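Local atomic coordinates of glycoside hydrolase (Streptococcus pneumoniae serotype 4, PDB entry 6ORH), a protein that probably hydrolyses alpha-L-fucosidic linkages, thereby helping Streptococcus pneumoniae to degrade fucose-bearing carbohydrate antigens of its host. Residues Glu47-Ser52 / Phe81-Thr86; Gln149-Leu154 / Phe189-Asp194; His346-Leu351 / Leu366-Gly371; Phe394-Glu399 / Arg417-Ala422. The protein carries 2 engineered substitutions. All coordinates share one frame; numbering follows the deposited sequence. Where two conformers were deposited one is given.

Interaction 1: residues Glu47-Ser52 / Phe81-Thr86; sequences ERFNPS and FVLYPT. With EDO (1,2-ethanediol), chain J.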
# COMPACT_ATOMS: atom_id res chain seq x y z
N GLU A 47 23.19 7.88 38.74
CA GLU A 47 24.03 6.79 39.22
C GLU A 47 23.68 5.47 38.52
O GLU A 47 24.51 4.56 38.48
CB GLU A 47 23.99 6.66 40.75
CG GLU A 47 24.26 7.97 41.48
CD GLU A 47 25.72 8.38 41.66
OE1 GLU A 47 26.61 7.59 41.30
OE2 GLU A 47 25.95 9.50 42.16
N ARG A 48 22.46 5.37 37.96
CA ARG A 48 22.04 4.14 37.29
C ARG A 48 22.68 4.03 35.89
O ARG A 48 22.70 2.94 35.31
CB ARG A 48 20.51 4.07 37.19
CG ARG A 48 19.79 3.93 38.53
CD ARG A 48 19.46 2.49 38.90
NE ARG A 48 18.50 1.87 37.99
CZ ARG A 48 17.17 1.92 38.12
NH1 ARG A 48 16.64 2.57 39.14
NH2 ARG A 48 16.39 1.33 37.24
N PHE A 49 23.21 5.14 35.37
CA PHE A 49 23.79 5.14 34.03
C PHE A 49 25.25 4.65 34.10
O PHE A 49 26.17 5.47 34.27
CB PHE A 49 23.68 6.53 33.38
CG PHE A 49 24.13 6.54 31.94
CD1 PHE A 49 23.30 6.02 30.94
CD2 PHE A 49 25.40 7.00 31.59
CE1 PHE A 49 23.76 5.96 29.62
CE2 PHE A 49 25.83 6.98 30.27
CZ PHE A 49 24.99 6.47 29.29
N ASN A 50 25.45 3.34 33.90
CA ASN A 50 26.79 2.75 33.97
C ASN A 50 26.96 1.58 33.01
O ASN A 50 27.12 0.43 33.41
CB ASN A 50 27.27 2.44 35.39
CG ASN A 50 28.73 2.04 35.41
OD1 ASN A 50 29.48 2.29 34.45
ND2 ASN A 50 29.14 1.39 36.48
N PRO A 51 26.95 1.82 31.68
CA PRO A 51 27.27 0.77 30.70
C PRO A 51 28.78 0.48 30.60
O PRO A 51 29.48 0.98 29.69
CB PRO A 51 26.80 1.41 29.39
CG PRO A 51 27.04 2.90 29.63
CD PRO A 51 26.65 3.13 31.07
N SER A 52 29.27 -0.37 31.50
CA SER A 52 30.71 -0.53 31.66
C SER A 52 31.35 -1.25 30.48
O SER A 52 32.57 -1.12 30.27
CB SER A 52 31.06 -1.22 32.95
OG SER A 52 30.41 -2.48 32.99
N PHE A 81 18.48 14.17 30.10
CA PHE A 81 19.84 13.78 30.49
C PHE A 81 20.78 13.83 29.29
O PHE A 81 20.53 13.17 28.28
CB PHE A 81 19.78 12.39 31.13
CG PHE A 81 21.10 11.94 31.71
CD1 PHE A 81 21.56 12.47 32.91
CD2 PHE A 81 21.89 11.02 31.04
CE1 PHE A 81 22.75 12.05 33.47
CE2 PHE A 81 23.09 10.60 31.61
CZ PHE A 81 23.52 11.13 32.80
N VAL A 82 21.89 14.59 29.44
CA VAL A 82 22.77 14.90 28.32
C VAL A 82 23.94 13.92 28.31
O VAL A 82 24.55 13.68 29.35
CB VAL A 82 23.19 16.38 28.40
CG1 VAL A 82 24.08 16.76 27.23
CG2 VAL A 82 21.95 17.29 28.44
N LEU A 83 24.26 13.33 27.15
CA LEU A 83 25.19 12.20 27.09
C LEU A 83 26.59 12.65 26.67
O LEU A 83 27.44 11.83 26.29
CB LEU A 83 24.61 11.15 26.13
CG LEU A 83 23.28 10.55 26.61
CD1 LEU A 83 22.73 9.61 25.54
CD2 LEU A 83 23.46 9.78 27.91
N TYR A 84 26.83 13.97 26.71
CA TYR A 84 28.17 14.52 26.56
C TYR A 84 28.33 15.54 27.67
O TYR A 84 27.33 16.02 28.21
CB TYR A 84 28.40 15.11 25.16
CG TYR A 84 27.68 16.41 24.89
CD1 TYR A 84 26.35 16.43 24.48
CD2 TYR A 84 28.32 17.64 25.07
CE1 TYR A 84 25.69 17.63 24.25
CE2 TYR A 84 27.67 18.85 24.85
CZ TYR A 84 26.34 18.85 24.45
OH TYR A 84 25.69 20.04 24.27
N PRO A 85 29.57 15.89 28.09
CA PRO A 85 29.78 16.83 29.19
C PRO A 85 29.54 18.30 28.88
O PRO A 85 30.45 19.15 28.88
CB PRO A 85 31.22 16.46 29.60
CG PRO A 85 31.86 16.10 28.31
CD PRO A 85 30.81 15.29 27.57
N THR A 86 28.28 18.62 28.63
CA THR A 86 27.87 19.98 28.33
C THR A 86 28.25 20.92 29.48
O THR A 86 28.24 20.53 30.65
CB THR A 86 26.35 20.02 28.11
OG1 THR A 86 25.92 21.35 27.84
CG2 THR A 86 25.54 19.40 29.24
C1 EDO J . 34.86 -0.09 27.32
O1 EDO J . 33.65 0.26 27.91
C2 EDO J . 35.38 -1.22 28.07
O2 EDO J . 35.32 -0.87 29.43
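Phe49 and Leu83 are the closest backbone pair between Glu47-Ser52 and Phe81-Thr86, with CA atoms 10.0 Å apart, so the two loops meet through side chains and share no hydrogen bond within these segments. A short 3-10 turn ends at Arg48, and the chain then turns Phe49 toward the other loop. Its CG lies opposite the backbone N (chi1 -173°), which carries the ring toward Phe81 and Leu83. Phe81 CE2 stands 4.2 Å from Phe49 CG, over one face of the Phe49 ring and displaced toward the rim. The two rings meet obliquely, with centroids 5.8 Å apart and planes inclined by 56°. The opposite face of Phe49 is filled from its own loop by Pro51, whose CD sits over the ring centre. At the far end of the ring the methyl group Leu83 CD2 lies 3.9 Å from Phe49 CZ, the leucine running roughly at right angles to the phenylalanine.

Phe29 meets the Phe49 ring as well, and Tyr91 meets Phe81 edge-to-face, while Leu83 also packs on Leu105 of helix 105-116. An ethanediol molecule, probably from the crystallisation liquor, donates from O2 to Ser52 O at 2.9 Å, well away from the aromatic group. The contact thus joins two loops that follow helix 31-35 and strand 70-74 of the catalytic domain. Its chemistry is wholly apolar: with one ring wedged between a proline and a second ring, the contact between these segments rests on shape and burial of hydrocarbon, with no polar bond across it.

Interaction 2: residues Gln149-Leu154 / Phe189-Asp194; sequences QLKEIL and FETIRD. With EDO (1,2-ethanediol), chain F.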
# COMPACT_ATOMS: atom_id res chain seq x y z
N GLN A 149 23.60 24.45 23.30
CA GLN A 149 24.01 23.07 23.11
C GLN A 149 24.26 22.79 21.63
O GLN A 149 25.21 22.08 21.30
CB GLN A 149 23.05 22.12 23.83
CG GLN A 149 23.18 22.28 25.33
CD GLN A 149 22.40 21.22 26.05
OE1 GLN A 149 21.32 20.80 25.61
NE2 GLN A 149 22.94 20.81 27.18
N LEU A 150 23.39 23.31 20.75
CA LEU A 150 23.65 23.20 19.32
C LEU A 150 25.08 23.69 19.03
O LEU A 150 25.81 23.03 18.27
CB LEU A 150 22.65 24.00 18.49
CG LEU A 150 21.22 23.44 18.39
CD1 LEU A 150 20.36 24.38 17.56
CD2 LEU A 150 21.23 22.05 17.78
N LYS A 151 25.47 24.84 19.61
CA LYS A 151 26.78 25.42 19.34
C LYS A 151 27.88 24.50 19.87
O LYS A 151 28.88 24.26 19.18
CB LYS A 151 26.85 26.81 20.00
CG LYS A 151 26.03 27.84 19.23
CD LYS A 151 26.00 29.20 19.91
CE LYS A 151 25.23 30.23 19.11
NZ LYS A 151 25.25 31.53 19.82
N GLU A 152 27.71 23.97 21.08
CA GLU A 152 28.69 23.06 21.66
C GLU A 152 28.91 21.85 20.76
O GLU A 152 30.04 21.37 20.60
CB GLU A 152 28.19 22.44 22.96
CG GLU A 152 28.40 23.33 24.14
CD GLU A 152 28.03 22.69 25.46
OE1 GLU A 152 26.98 22.00 25.53
OE2 GLU A 152 28.82 22.86 26.42
N ILE A 153 27.81 21.34 20.19
CA ILE A 153 27.89 20.08 19.46
C ILE A 153 28.47 20.35 18.08
O ILE A 153 29.30 19.55 17.59
CB ILE A 153 26.48 19.46 19.37
CG1 ILE A 153 26.00 19.00 20.76
CG2 ILE A 153 26.46 18.31 18.36
CD1 ILE A 153 24.47 18.83 20.85
N LEU A 154 27.98 21.42 17.44
CA LEU A 154 28.21 21.59 16.02
C LEU A 154 29.46 22.43 15.69
O LEU A 154 29.79 22.57 14.51
CB LEU A 154 26.96 22.17 15.35
CG LEU A 154 25.68 21.36 15.53
CD1 LEU A 154 24.49 22.16 15.01
CD2 LEU A 154 25.76 19.99 14.81
N PHE A 189 18.12 27.43 13.19
CA PHE A 189 18.50 27.01 11.84
C PHE A 189 19.67 27.87 11.36
O PHE A 189 20.57 27.36 10.66
CB PHE A 189 17.31 27.10 10.88
CG PHE A 189 16.09 26.28 11.24
CD1 PHE A 189 16.19 25.17 12.10
CD2 PHE A 189 14.84 26.63 10.74
CE1 PHE A 189 15.06 24.41 12.39
CE2 PHE A 189 13.71 25.89 11.06
CZ PHE A 189 13.82 24.79 11.89
N GLU A 190 19.66 29.15 11.74
CA GLU A 190 20.75 30.05 11.38
C GLU A 190 22.08 29.54 11.92
O GLU A 190 23.08 29.50 11.19
CB GLU A 190 20.46 31.46 11.90
CG GLU A 190 19.49 32.23 11.04
CD GLU A 190 19.08 33.57 11.65
OE1 GLU A 190 19.60 33.90 12.73
OE2 GLU A 190 18.23 34.25 11.07
N THR A 191 22.10 29.15 13.21
CA THR A 191 23.30 28.65 13.85
C THR A 191 23.75 27.35 13.17
O THR A 191 24.95 27.12 13.00
CB THR A 191 23.12 28.48 15.36
OG1 THR A 191 23.25 29.79 15.93
CG2 THR A 191 24.15 27.58 16.01
N ILE A 192 22.79 26.48 12.86
CA ILE A 192 23.14 25.22 12.20
C ILE A 192 23.84 25.50 10.87
O ILE A 192 24.84 24.85 10.55
CB ILE A 192 21.93 24.27 12.09
CG1 ILE A 192 21.47 23.87 13.50
CG2 ILE A 192 22.26 23.04 11.23
CD1 ILE A 192 20.11 23.21 13.51
N ARG A 193 23.34 26.48 10.11
CA ARG A 193 23.98 26.82 8.85
C ARG A 193 25.38 27.39 9.12
O ARG A 193 26.37 27.03 8.48
CB ARG A 193 23.13 27.85 8.10
CG ARG A 193 21.95 27.25 7.36
CD ARG A 193 21.20 28.22 6.46
NE ARG A 193 20.66 29.41 7.09
CZ ARG A 193 19.48 29.48 7.69
NH1 ARG A 193 18.70 28.41 7.76
NH2 ARG A 193 19.09 30.62 8.23
N ASP A 194 25.45 28.32 10.08
CA ASP A 194 26.71 29.01 10.35
C ASP A 194 27.80 27.98 10.65
O ASP A 194 28.95 28.15 10.24
CB ASP A 194 26.61 29.91 11.59
CG ASP A 194 25.80 31.19 11.44
OD1 ASP A 194 25.51 31.60 10.28
OD2 ASP A 194 25.43 31.76 12.50
C1 EDO F . 14.40 26.79 6.55
O1 EDO F . 13.30 27.50 7.10
C2 EDO F . 15.63 27.62 6.52
O2 EDO F . 15.68 28.65 7.51
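Two neighbouring helices on the outside of the TIM-type barrel pack side by side here, the segments Gln149-Leu154 and Phe189-Asp194 touching chiefly through Leu150, Lys151, Leu154, Thr191 and Ile192. The segments run in nearly the same direction, crossing at -15° with their axes 10.0 Å apart. Ile192 is the hub on the buried side. Its CG1 comes within 3.8 Å of Leu154 CD1, and one carbon further along, Ile192 CD1 reaches to 4.2 Å from Leu150 CD1. Ile192 CG1 lies opposite the carbonyl carbon (chi1 -64°), and this brings the longer branch between two leucines that stand one helical turn apart.

Nearer the surface, Lys151 crosses Thr191 at about a right angle. The threonine methyl CG2 rests 3.7 Å from Lys151 CG, and the extended aliphatic chain continues past the hydroxyl, with Lys151 CE 3.8 Å from Thr191 OG1. The lysine therefore lays methylene groups over a buried threonine while its chain runs on outward. No hydrogen bond joins the two helices within these segments. On the other flank of helix 185-196, an ethanediol probably taken up from the crystallisation liquor accepts a weak, bent bond from Arg193 NH1 to its O2.

Beneath the pair lies the barrel wall of parallel strands: Leu150 also packs on Leu124 of strand 119-124, and Ile192 on Ile201 of strand 200-202. Leu154 O accepts from Gln196 NE2, two residues past the second segment, a polar tie between the C-terminal ends of helices 139-154 and 185-196.

Interaction 3: residues His346-Leu351 / Leu366-Gly371; sequences HLTDGL and LELDLG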
# COMPACT_ATOMS: atom_id res chain seq x y z
N HIS A 346 19.91 5.00 -23.07
CA HIS A 346 20.50 5.50 -21.84
C HIS A 346 19.91 4.84 -20.59
O HIS A 346 20.45 5.00 -19.50
CB HIS A 346 20.40 7.02 -21.79
CG HIS A 346 21.26 7.67 -22.82
ND1 HIS A 346 21.13 9.01 -23.17
CD2 HIS A 346 22.24 7.16 -23.61
CE1 HIS A 346 22.03 9.30 -24.09
NE2 HIS A 346 22.71 8.17 -24.39
N LEU A 347 18.80 4.12 -20.74
CA LEU A 347 18.13 3.53 -19.58
C LEU A 347 18.80 2.23 -19.14
O LEU A 347 18.62 1.82 -18.00
CB LEU A 347 16.66 3.31 -19.93
CG LEU A 347 15.88 4.59 -20.16
CD1 LEU A 347 14.58 4.33 -20.93
CD2 LEU A 347 15.60 5.27 -18.83
N THR A 348 19.57 1.59 -20.03
CA THR A 348 20.13 0.30 -19.68
C THR A 348 21.63 0.21 -19.98
O THR A 348 22.18 -0.88 -20.06
CB THR A 348 19.41 -0.84 -20.42
OG1 THR A 348 19.53 -0.60 -21.81
CG2 THR A 348 17.93 -0.88 -20.10
N ASP A 349 22.28 1.37 -20.13
CA ASP A 349 23.65 1.38 -20.62
C ASP A 349 24.64 1.32 -19.46
O ASP A 349 25.85 1.29 -19.69
CB ASP A 349 23.90 2.57 -21.56
CG ASP A 349 23.88 3.95 -20.89
OD1 ASP A 349 23.51 4.05 -19.71
OD2 ASP A 349 24.22 4.92 -21.60
N GLY A 350 24.14 1.31 -18.22
CA GLY A 350 24.96 1.24 -17.02
C GLY A 350 25.84 2.47 -16.83
O GLY A 350 26.73 2.46 -15.98
N LEU A 351 25.61 3.52 -17.64
CA LEU A 351 26.25 4.82 -17.47
C LEU A 351 25.30 5.69 -16.65
O LEU A 351 24.19 5.99 -17.10
CB LEU A 351 26.45 5.48 -18.85
CG LEU A 351 27.82 5.36 -19.54
CD1 LEU A 351 28.52 4.03 -19.26
CD2 LEU A 351 27.69 5.58 -21.04
N LEU A 366 7.73 2.78 -23.21
CA LEU A 366 9.09 2.27 -23.43
C LEU A 366 9.03 0.75 -23.42
O LEU A 366 8.44 0.15 -22.52
CB LEU A 366 10.00 2.78 -22.30
CG LEU A 366 10.25 4.28 -22.28
CD1 LEU A 366 10.80 4.73 -20.93
CD2 LEU A 366 11.21 4.64 -23.42
N GLU A 367 9.63 0.09 -24.43
CA GLU A 367 9.63 -1.36 -24.44
C GLU A 367 11.07 -1.85 -24.39
O GLU A 367 11.92 -1.36 -25.16
CB GLU A 367 8.94 -1.89 -25.71
CG GLU A 367 8.84 -3.41 -25.74
CD GLU A 367 7.91 -3.93 -26.83
OE1 GLU A 367 6.86 -3.32 -27.05
OE2 GLU A 367 8.26 -4.94 -27.48
N LEU A 368 11.34 -2.78 -23.47
CA LEU A 368 12.66 -3.38 -23.33
C LEU A 368 12.61 -4.77 -23.95
O LEU A 368 11.67 -5.52 -23.69
CB LEU A 368 13.05 -3.53 -21.85
CG LEU A 368 13.55 -2.25 -21.18
CD1 LEU A 368 12.39 -1.31 -20.92
CD2 LEU A 368 14.24 -2.56 -19.86
N ASP A 369 13.67 -5.11 -24.71
CA ASP A 369 13.89 -6.46 -25.20
C ASP A 369 15.18 -6.97 -24.58
O ASP A 369 16.25 -6.46 -24.89
CB ASP A 369 13.98 -6.47 -26.74
CG ASP A 369 14.15 -7.87 -27.32
OD1 ASP A 369 14.43 -8.81 -26.56
OD2 ASP A 369 13.99 -8.00 -28.55
N LEU A 370 15.07 -7.95 -23.68
CA LEU A 370 16.20 -8.45 -22.91
C LEU A 370 17.07 -9.35 -23.78
O LEU A 370 18.18 -9.71 -23.37
CB LEU A 370 15.69 -9.24 -21.69
CG LEU A 370 14.77 -8.47 -20.74
CD1 LEU A 370 14.43 -9.33 -19.54
CD2 LEU A 370 15.43 -7.17 -20.31
N GLY A 371 16.56 -9.70 -24.97
CA GLY A 371 17.35 -10.48 -25.93
C GLY A 371 17.17 -11.99 -25.77
O GLY A 371 17.41 -12.75 -26.71
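Thr348 and Leu368 mark the nearest backbone approach, their CA atoms 9.1 Å apart, between the loop His346-Leu351 and the strand-borne segment Leu366-Gly371. Both belong to the F5/8 type C, galactose-binding-like beta sandwich, where Leu366 and Leu368 lie on the same side of strand 364-370 and turn toward the loop. Leu347, the last residue of a 3-10 turn, crosses Leu366 at about a right angle, so that the methyl groups Leu347 CD1 and Leu366 CD1 meet at 3.8 Å. Thr348 and Leu368 instead pass each other in opposite directions, Thr348 CG2 lying 4.1 Å from Leu368 CD2. With chi1 at 58°, Thr348 holds CG2 anti to the carbonyl carbon, presenting the methyl to Leu368, and OG1 between the backbone N and the carbonyl carbon, hydrogen-bonded to Ala331 O. Leu347 also packs on Ile445 of the facing sheet.

The same loop contributes His346, Asp349 and Leu351 to a calcium site seen in this protein, with Ser354 and Thr443 as further ligands; no calcium is bound to this chain. Within the loop, Asp349 closes an Asx turn: Leu351 N donates to Asp349 OD1 over 3.0 Å, approaching from well above the carboxylate plane, 63° out of it.

Interaction 4: residues Phe394-Glu399 / Arg417-Ala422; sequences FHVQVE and RLLRGA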
# COMPACT_ATOMS: atom_id res chain seq x y z
N PHE A 394 2.33 5.48 -13.50
CA PHE A 394 2.96 4.63 -14.50
C PHE A 394 2.48 3.19 -14.29
O PHE A 394 1.99 2.83 -13.21
CB PHE A 394 4.50 4.75 -14.44
CG PHE A 394 5.07 4.08 -13.21
CD1 PHE A 394 5.06 4.75 -11.99
CD2 PHE A 394 5.47 2.75 -13.23
CE1 PHE A 394 5.45 4.10 -10.83
CE2 PHE A 394 5.86 2.10 -12.07
CZ PHE A 394 5.90 2.79 -10.87
N HIS A 395 2.65 2.33 -15.31
CA HIS A 395 2.44 0.91 -15.09
C HIS A 395 3.46 0.13 -15.91
O HIS A 395 4.14 0.68 -16.77
CB HIS A 395 0.97 0.49 -15.35
CG HIS A 395 0.49 0.69 -16.75
ND1 HIS A 395 -0.02 1.91 -17.18
CD2 HIS A 395 0.42 -0.15 -17.82
CE1 HIS A 395 -0.37 1.81 -18.45
NE2 HIS A 395 -0.11 0.56 -18.86
N VAL A 396 3.58 -1.16 -15.59
CA VAL A 396 4.57 -2.02 -16.21
C VAL A 396 3.84 -3.27 -16.70
O VAL A 396 2.99 -3.82 -16.00
CB VAL A 396 5.63 -2.40 -15.16
CG1 VAL A 396 6.66 -3.36 -15.76
CG2 VAL A 396 6.36 -1.16 -14.68
N GLN A 397 4.19 -3.73 -17.91
CA GLN A 397 3.61 -4.96 -18.40
C GLN A 397 4.71 -5.87 -18.91
O GLN A 397 5.81 -5.41 -19.22
CB GLN A 397 2.65 -4.71 -19.57
CG GLN A 397 1.77 -3.49 -19.42
CD GLN A 397 0.98 -3.34 -20.69
OE1 GLN A 397 1.55 -3.31 -21.78
NE2 GLN A 397 -0.33 -3.30 -20.56
N VAL A 398 4.40 -7.17 -19.00
CA VAL A 398 5.34 -8.15 -19.51
C VAL A 398 4.60 -9.03 -20.52
O VAL A 398 3.42 -9.30 -20.34
CB VAL A 398 5.98 -8.97 -18.38
CG1 VAL A 398 6.92 -8.09 -17.54
CG2 VAL A 398 4.95 -9.64 -17.49
N GLU A 399 5.28 -9.41 -21.60
CA GLU A 399 4.63 -10.26 -22.59
C GLU A 399 4.80 -11.73 -22.20
O GLU A 399 5.92 -12.19 -22.01
CB GLU A 399 5.21 -9.99 -23.98
CG GLU A 399 4.38 -10.67 -25.08
CD GLU A 399 4.89 -10.38 -26.49
OE1 GLU A 399 6.12 -10.29 -26.66
OE2 GLU A 399 4.05 -10.20 -27.41
N ARG A 417 12.48 3.97 -7.47
CA ARG A 417 11.26 3.24 -7.17
C ARG A 417 11.53 1.77 -7.49
O ARG A 417 11.96 1.45 -8.61
CB ARG A 417 10.12 3.74 -8.07
CG ARG A 417 8.78 3.03 -7.91
CD ARG A 417 8.17 3.34 -6.54
NE ARG A 417 7.04 2.48 -6.18
CZ ARG A 417 5.76 2.82 -6.27
NH1 ARG A 417 5.38 3.97 -6.83
NH2 ARG A 417 4.85 1.96 -5.82
N LEU A 418 11.31 0.91 -6.50
CA LEU A 418 11.31 -0.53 -6.72
C LEU A 418 9.85 -0.92 -6.78
O LEU A 418 9.01 -0.42 -6.02
CB LEU A 418 12.04 -1.24 -5.58
CG LEU A 418 13.50 -0.85 -5.43
CD1 LEU A 418 14.10 -1.47 -4.16
CD2 LEU A 418 14.31 -1.27 -6.66
N LEU A 419 9.50 -1.68 -7.81
CA LEU A 419 8.16 -2.22 -7.84
C LEU A 419 8.19 -3.74 -8.03
O LEU A 419 8.75 -4.21 -9.01
CB LEU A 419 7.43 -1.54 -9.00
CG LEU A 419 5.99 -1.97 -9.18
CD1 LEU A 419 5.12 -1.44 -8.03
CD2 LEU A 419 5.49 -1.43 -10.51
N ARG A 420 7.62 -4.48 -7.07
CA ARG A 420 7.61 -5.93 -7.12
C ARG A 420 6.36 -6.41 -7.85
O ARG A 420 5.32 -5.75 -7.85
CB ARG A 420 7.63 -6.53 -5.72
CG ARG A 420 8.99 -6.38 -5.05
CD ARG A 420 8.96 -6.89 -3.63
NE ARG A 420 8.09 -6.10 -2.78
CZ ARG A 420 7.76 -6.39 -1.52
NH1 ARG A 420 8.24 -7.48 -0.94
NH2 ARG A 420 6.99 -5.58 -0.83
N GLY A 421 6.52 -7.58 -8.46
CA GLY A 421 5.41 -8.29 -9.08
C GLY A 421 5.62 -9.78 -8.87
O GLY A 421 6.60 -10.18 -8.25
N ALA A 422 4.68 -10.58 -9.39
CA ALA A 422 4.83 -12.02 -9.41
C ALA A 422 6.08 -12.38 -10.21
O ALA A 422 6.38 -11.75 -11.23
CB ALA A 422 3.61 -12.64 -10.03
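The two sheets of the beta sandwich face each other at this contact, where Phe394 and Val396 of strand 391-400 meet Arg417 and Leu419 of strand 417-426. The segments cross at -41° with their axes 9.9 Å apart, too far for backbone pairing, and the side chains alone fill the interval.

Leu419 carries the middle of the contact. Its CD2 methyl lies 3.9 Å from Phe394 CE2 and, more loosely, 4.3 Å from Val396 CG2, so one branch touches both residues of the other strand. Phe394 reaches it with chi1 of 72°, which places CG between the backbone N and the carbonyl carbon and swings the ring along the sandwich interior. This is the layered arrangement of a galactose-binding-like, F5/8 type C domain: each strand pairs with partners in its own sheet, and apolar side chains such as Ile379, which touches both Val396 and Leu419, fill the space between.

Toward the end of the ring the layer becomes partly polar. Arg417 bends at chi2, and its CG lies 4.1 Å from Phe394 CZ. Beyond the bend the guanidinium stands almost perpendicular to the ring, the planes 89° apart; the ring presents its rim to one guanidinium face, and Arg417 NH1 sits at the ring edge, 4.0 Å from Phe394 CE1. The charge of this buried group is met elsewhere, for NH1 forms a salt bridge with Asp221 and a hydrogen bond to Thr412 O. On the other face of strand 417-426, Arg420 forms a salt bridge with Glu280 and a cation-pi contact with Phe283, both on helix 275-284.

The four contacts fall into two pairs, one in each domain. Interactions 1 and 2 belong to the catalytic barrel and touch directly: Glu152 OE1 lies 2.6 Å from Thr86 OG1 and 2.7 Å from Tyr84 OH, probable hydrogen bonds that tie the loop 81-86 to helix 139-154. The side chain of Leu83 is about 12 Å from a bound fucose. Interactions 3 and 4 share the beta sandwich, with centres 15 Å apart and nearest atoms about 6 Å apart. The side chain of Val396 is about 11 Å from a bound N-acetylglucosamine, whereas interaction 3 holds calcium-site residues. The pairs lie on opposite sides of the chain's centre without touching, the centres of interactions 1 and 3 being 55 Å apart.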